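Local atomic coordinates of arylesterase (Agrobacterium tumefaciens, PDB entry 3DCI), a protein that probably hydrolyses ester bonds, as a putative arylesterase of the SGNH (GDSL-like) hydrolase family, and binds zinc in the crystal. Residues A57-K62 / A221-V226; Q134-F139 / P148-V153. One frame throughout, in Å; residues are numbered along the deposited sequence.

Overall arrangement
From the N terminus the chain lays down strand 24-30, then helix 51-59, whose end supplies the first half of contact 1. It next builds strands 63-69 and 104-108 and helix 122-138, and nine residues beyond F139 the chain reaches P148, just before strand 149-154, so contact 2 closes a short local loop. Contact 1 closes only when helix 212-229 returns to helix 51-59, 159 residues on, and contact 2 is nested inside that long loop. Their centres lie about 19 Å apart with the parallel sheet between the two helix layers: L151 of strand 149-154 packs on L222 and V226, while L150 of the same strand faces helix 122-138.

Contact 1 (A57-K62 / A221-V226)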
loop_
_atom_site.group_PDB
_atom_site.type_symbol
_atom_site.label_atom_id
_atom_site.label_comp_id
_atom_site.label_asym_id
_atom_site.label_seq_id
_atom_site.Cartn_x
_atom_site.Cartn_y
_atom_site.Cartn_z
ATOM N N ALA A 57 16.781 -10.761 32.132
ATOM C CA ALA A 57 17.270 -11.528 33.294
ATOM C C ALA A 57 18.540 -10.899 33.896
ATOM O O ALA A 57 18.680 -10.816 35.107
ATOM C CB ALA A 57 17.535 -12.977 32.895
ATOM N N GLU A 58 19.442 -10.429 33.040
ATOM C CA GLU A 58 20.664 -9.768 33.492
ATOM C C GLU A 58 20.393 -8.483 34.242
ATOM O O GLU A 58 21.084 -8.175 35.202
ATOM C CB GLU A 58 21.570 -9.423 32.318
ATOM C CG GLU A 58 22.043 -10.604 31.507
ATOM C CD GLU A 58 22.825 -11.593 32.287
ATOM O OE1 GLU A 58 23.591 -11.157 33.178
ATOM O OE2 GLU A 58 22.661 -12.813 32.011
ATOM N N LEU A 59 19.393 -7.727 33.806
ATOM C CA LEU A 59 19.057 -6.464 34.448
ATOM C C LEU A 59 18.316 -6.678 35.762
ATOM O O LEU A 59 18.080 -5.737 36.512
ATOM C CB LEU A 59 18.251 -5.580 33.492
ATOM C CG LEU A 59 19.075 -5.117 32.281
ATOM C CD1 LEU A 59 18.203 -4.455 31.207
ATOM C CD2 LEU A 59 20.200 -4.197 32.721
ATOM N N ALA A 60 17.908 -7.913 36.012
ATOM C CA ALA A 60 17.549 -8.367 37.347
ATOM C C ALA A 60 16.461 -7.511 38.018
ATOM O O ALA A 60 16.603 -7.108 39.167
ATOM C CB ALA A 60 18.804 -8.416 38.215
ATOM N N GLY A 61 15.382 -7.231 37.290
ATOM C CA GLY A 61 14.227 -6.520 37.858
ATOM C C GLY A 61 14.234 -5.019 37.635
ATOM O O GLY A 61 13.249 -4.349 37.906
ATOM N N LYS A 62 15.350 -4.493 37.152
ATOM C CA LYS A 62 15.459 -3.093 36.787
ATOM C C LYS A 62 14.560 -2.738 35.587
ATOM O O LYS A 62 13.896 -1.696 35.597
ATOM C CB LYS A 62 16.920 -2.757 36.445
ATOM C CG LYS A 62 17.137 -1.398 35.754
ATOM C CD LYS A 62 18.637 -1.095 35.566
ATOM C CE LYS A 62 18.910 0.414 35.417
ATOM N NZ LYS A 62 20.139 0.806 36.190
ATOM N N ALA A 221 26.125 -9.122 27.023
ATOM C CA ALA A 221 26.992 -7.984 26.683
ATOM C C ALA A 221 26.219 -6.656 26.647
ATOM O O ALA A 221 26.765 -5.604 26.987
ATOM C CB ALA A 221 27.683 -8.226 25.319
ATOM N N LEU A 222 24.955 -6.707 26.253
ATOM C CA LEU A 222 24.118 -5.486 26.209
ATOM C C LEU A 222 23.704 -4.937 27.575
ATOM O O LEU A 222 23.333 -3.773 27.681
ATOM C CB LEU A 222 22.860 -5.703 25.348
ATOM C CG LEU A 222 23.114 -5.792 23.835
ATOM C CD1 LEU A 222 21.826 -6.099 23.097
ATOM C CD2 LEU A 222 23.713 -4.483 23.304
ATOM N N ALA A 223 23.795 -5.753 28.616
ATOM C CA ALA A 223 23.392 -5.344 29.946
ATOM C C ALA A 223 24.197 -4.118 30.383
ATOM O O ALA A 223 23.616 -3.171 30.937
ATOM C CB ALA A 223 23.538 -6.498 30.935
ATOM N N ALA A 224 25.500 -4.094 30.063
ATOM C CA ALA A 224 26.371 -2.980 30.481
ATOM C C ALA A 224 25.999 -1.638 29.877
ATOM O O ALA A 224 25.737 -0.686 30.619
ATOM C CB ALA A 224 27.857 -3.301 30.236
ATOM N N PRO A 225 25.971 -1.538 28.530
ATOM C CA PRO A 225 25.520 -0.286 27.970
ATOM C C PRO A 225 24.093 0.062 28.408
ATOM O O PRO A 225 23.813 1.223 28.664
ATOM C CB PRO A 225 25.610 -0.516 26.456
ATOM C CG PRO A 225 25.654 -1.987 26.284
ATOM C CD PRO A 225 26.347 -2.504 27.482
ATOM N N VAL A 226 23.213 -0.931 28.511
ATOM C CA VAL A 226 21.807 -0.666 28.860
ATOM C C VAL A 226 21.724 -0.049 30.271
ATOM O O VAL A 226 20.970 0.901 30.477
ATOM C CB VAL A 226 20.907 -1.886 28.644
ATOM C CG1 VAL A 226 19.526 -1.639 29.204
ATOM C CG2 VAL A 226 20.798 -2.210 27.126
#
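L59 and V226 make the tight end of this helix-to-helix contact, with L59 CD1 3.7 Å from V226 CG1. The two side chains cross at about a right angle, so methyl meets methyl rather than chain running along chain. V226 brings CG1 to the meeting point by holding it anti to its own N (chi1 172°). The other branch of L59 is turned to the preceding turn of helix 212-229, where CD2 lies 4.0 Å from A223 O and 4.4 Å from A223 CB, so the leucine fork reaches both A223 and V226. A223 points its methyl at helix 51-59 and is small enough to let the backbones draw close: the CA atoms of E58 and A223 are 6.3 Å apart. L59, A223 and V226 are all buried, and L55, one turn before L59, also packs on A223 and V226.

Toward solvent the contact thins out. E58 touches with the root of its side chain, CB standing 3.8 Å from A223 CB. Beyond that the glutamate bends at chi2 (-60°), and the partly exposed residue also packs on R220. No hydrogen bond joins the two segments; nearby, R227 NH2 makes a weak hydrogen bond to E58 O. A60, with positive phi, is the first residue to leave helical angles, in a type I' turn from L59 to K62, closed by K62 N to L59 O at 3.1 Å, which sends the chain into strand 63-69. A60 and G61, at the crown of this turn, are exposed and stand clear of helix 212-229. The pairing of the helix before strand 63-69 with the C-terminal helix, on one side of a parallel sheet, belongs to the three-layer alpha/beta/alpha fold of SGNH hydrolases.

Contact 2 (Q134-F139 / P148-V153); sequences QIVETF and PKLLIV
V136 sits over P148 and L150, giving one methyl to each. Its CG1 meets the proline ring, 4.1 Å from P148 CG, and is equally far from P148 O, so this methyl lies against both the ring and the carbonyl of one residue. The valine and the pyrrolidine ring cross obliquely. With chi1 at 168° the valine turns CG1 to the proline and CG2 to the leucine, and the latter methyl comes within 4.4 Å of L150 CD1, a looser approach. P148 CD also stands 4.2 Å from V136 O, a carbonyl that accepts a hydrogen bond from Y141 OH, while Y141 packs on P148 as well.

L150 points toward the helix, whereas L151, the next residue of the strand, points to the other side of the sheet, where it meets I229 of helix 212-229. Helix 122-138 followed by strand 149-154 is thus part of the flavodoxin-like alpha/beta/alpha sandwich of the SGNH hydrolases, with V136 seated on one sheet face and the C-terminal helix on the other. The helical layer extends beyond V136, which also packs on L92 of helix 88-99. Across to strand 192-195, the backbone of L150 pairs with H192, a zinc ligand; the side chain of L150 itself is about 12 Å from the metal.

Q134 O accepts two bonds from T138: one from N at 3.0 Å and one from OG1 at 2.6 Å, arriving from opposite faces of the carbonyl plane. T138 OG1 lies 34° out of that plane, where chi1 of 63° folds it back along the helix. Q134 and T138 pack against I140 of the second subunit. E137 OE2 is hydrogen-bonded to H191 NE2, whose residue also touches L150.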
loop_
_atom_site.group_PDB
_atom_site.type_symbol
_atom_site.label_atom_id
_atom_site.label_comp_id
_atom_site.label_asym_id
_atom_site.label_seq_id
_atom_site.Cartn_x
_atom_site.Cartn_y
_atom_site.Cartn_z
ATOM N N GLN A 134 14.938 8.620 13.443
ATOM C CA GLN A 134 14.040 9.778 13.319
ATOM C C GLN A 134 12.632 9.449 13.777
ATOM O O GLN A 134 11.963 10.272 14.419
ATOM C CB GLN A 134 13.954 10.251 11.879
ATOM C CG GLN A 134 15.218 10.863 11.352
ATOM C CD GLN A 134 15.150 11.150 9.839
ATOM O OE1 GLN A 134 14.232 10.690 9.096
ATOM N NE2 GLN A 134 16.135 11.891 9.376
ATOM N N ILE A 135 12.170 8.254 13.434
ATOM C CA ILE A 135 10.864 7.791 13.896
ATOM C C ILE A 135 10.787 7.743 15.420
ATOM O O ILE A 135 9.837 8.259 16.016
ATOM C CB ILE A 135 10.513 6.406 13.299
ATOM C CG1 ILE A 135 10.220 6.566 11.798
ATOM C CG2 ILE A 135 9.297 5.767 14.061
ATOM C CD1 ILE A 135 9.969 5.263 10.995
ATOM N N VAL A 136 11.792 7.143 16.055
ATOM C CA VAL A 136 11.826 7.043 17.516
ATOM C C VAL A 136 11.814 8.453 18.129
ATOM O O VAL A 136 11.072 8.705 19.083
ATOM C CB VAL A 136 13.078 6.254 18.022
ATOM C CG1 VAL A 136 13.235 6.417 19.541
ATOM C CG2 VAL A 136 13.048 4.731 17.585
ATOM N N GLU A 137 12.653 9.352 17.589
ATOM C CA GLU A 137 12.791 10.725 18.080
ATOM C C GLU A 137 11.497 11.528 18.001
ATOM O O GLU A 137 11.160 12.293 18.909
ATOM C CB GLU A 137 13.899 11.489 17.325
ATOM C CG GLU A 137 15.340 10.975 17.559
ATOM C CD GLU A 137 16.361 11.444 16.467
ATOM O OE1 GLU A 137 15.979 12.278 15.597
ATOM O OE2 GLU A 137 17.541 10.973 16.469
ATOM N N THR A 138 10.769 11.377 16.905
ATOM C CA THR A 138 9.689 12.298 16.591
ATOM C C THR A 138 8.285 11.703 16.738
ATOM O O THR A 138 7.309 12.407 16.518
ATOM C CB THR A 138 9.876 12.818 15.157
ATOM O OG1 THR A 138 9.766 11.715 14.263
ATOM C CG2 THR A 138 11.249 13.451 15.009
ATOM N N PHE A 139 8.166 10.436 17.144
ATOM C CA PHE A 139 6.849 9.782 17.299
ATOM C C PHE A 139 5.909 10.550 18.234
ATOM O O PHE A 139 6.364 11.204 19.142
ATOM C CB PHE A 139 7.046 8.373 17.825
ATOM C CG PHE A 139 5.855 7.452 17.651
ATOM C CD1 PHE A 139 5.606 6.857 16.432
ATOM C CD2 PHE A 139 5.028 7.159 18.716
ATOM C CE1 PHE A 139 4.557 5.991 16.261
ATOM C CE2 PHE A 139 3.967 6.278 18.572
ATOM C CZ PHE A 139 3.724 5.688 17.329
ATOM N N PRO A 148 11.882 7.954 24.107
ATOM C CA PRO A 148 12.888 7.003 24.573
ATOM C C PRO A 148 14.306 7.341 24.102
ATOM O O PRO A 148 14.472 7.990 23.078
ATOM C CB PRO A 148 12.452 5.671 23.925
ATOM C CG PRO A 148 11.229 5.951 23.136
ATOM C CD PRO A 148 11.054 7.412 23.029
ATOM N N LYS A 149 15.300 6.816 24.822
ATOM C CA LYS A 149 16.663 6.768 24.343
ATOM C C LYS A 149 16.754 5.673 23.285
ATOM O O LYS A 149 15.838 4.860 23.159
ATOM C CB LYS A 149 17.618 6.499 25.499
ATOM C CG LYS A 149 17.757 7.706 26.421
ATOM C CD LYS A 149 18.327 7.319 27.766
ATOM C CE LYS A 149 18.385 8.527 28.709
ATOM N NZ LYS A 149 19.173 9.659 28.088
ATOM N N LEU A 150 17.846 5.680 22.523
ATOM C CA LEU A 150 18.055 4.732 21.428
ATOM C C LEU A 150 19.456 4.139 21.514
ATOM O O LEU A 150 20.442 4.850 21.684
ATOM C CB LEU A 150 17.873 5.434 20.076
ATOM C CG LEU A 150 18.094 4.621 18.797
ATOM C CD1 LEU A 150 17.079 3.474 18.698
ATOM C CD2 LEU A 150 18.039 5.509 17.547
ATOM N N LEU A 151 19.520 2.827 21.362
ATOM C CA LEU A 151 20.745 2.092 21.217
ATOM C C LEU A 151 20.670 1.365 19.880
ATOM O O LEU A 151 19.786 0.539 19.668
ATOM C CB LEU A 151 20.897 1.128 22.370
ATOM C CG LEU A 151 22.075 0.148 22.373
ATOM C CD1 LEU A 151 23.449 0.851 22.289
ATOM C CD2 LEU A 151 21.970 -0.752 23.631
ATOM N N ILE A 152 21.572 1.757 18.975
ATOM C CA ILE A 152 21.719 1.208 17.635
ATOM C C ILE A 152 22.733 0.079 17.773
ATOM O O ILE A 152 23.815 0.316 18.250
ATOM C CB ILE A 152 22.256 2.315 16.665
ATOM C CG1 ILE A 152 21.188 3.399 16.468
ATOM C CG2 ILE A 152 22.682 1.744 15.310
ATOM C CD1 ILE A 152 21.733 4.704 15.789
ATOM N N VAL A 153 22.345 -1.145 17.382
ATOM C CA VAL A 153 23.176 -2.317 17.481
ATOM C C VAL A 153 23.516 -2.896 16.097
ATOM O O VAL A 153 22.621 -3.234 15.302
ATOM C CB VAL A 153 22.511 -3.370 18.343
ATOM C CG1 VAL A 153 23.426 -4.612 18.460
ATOM C CG2 VAL A 153 22.207 -2.802 19.760
#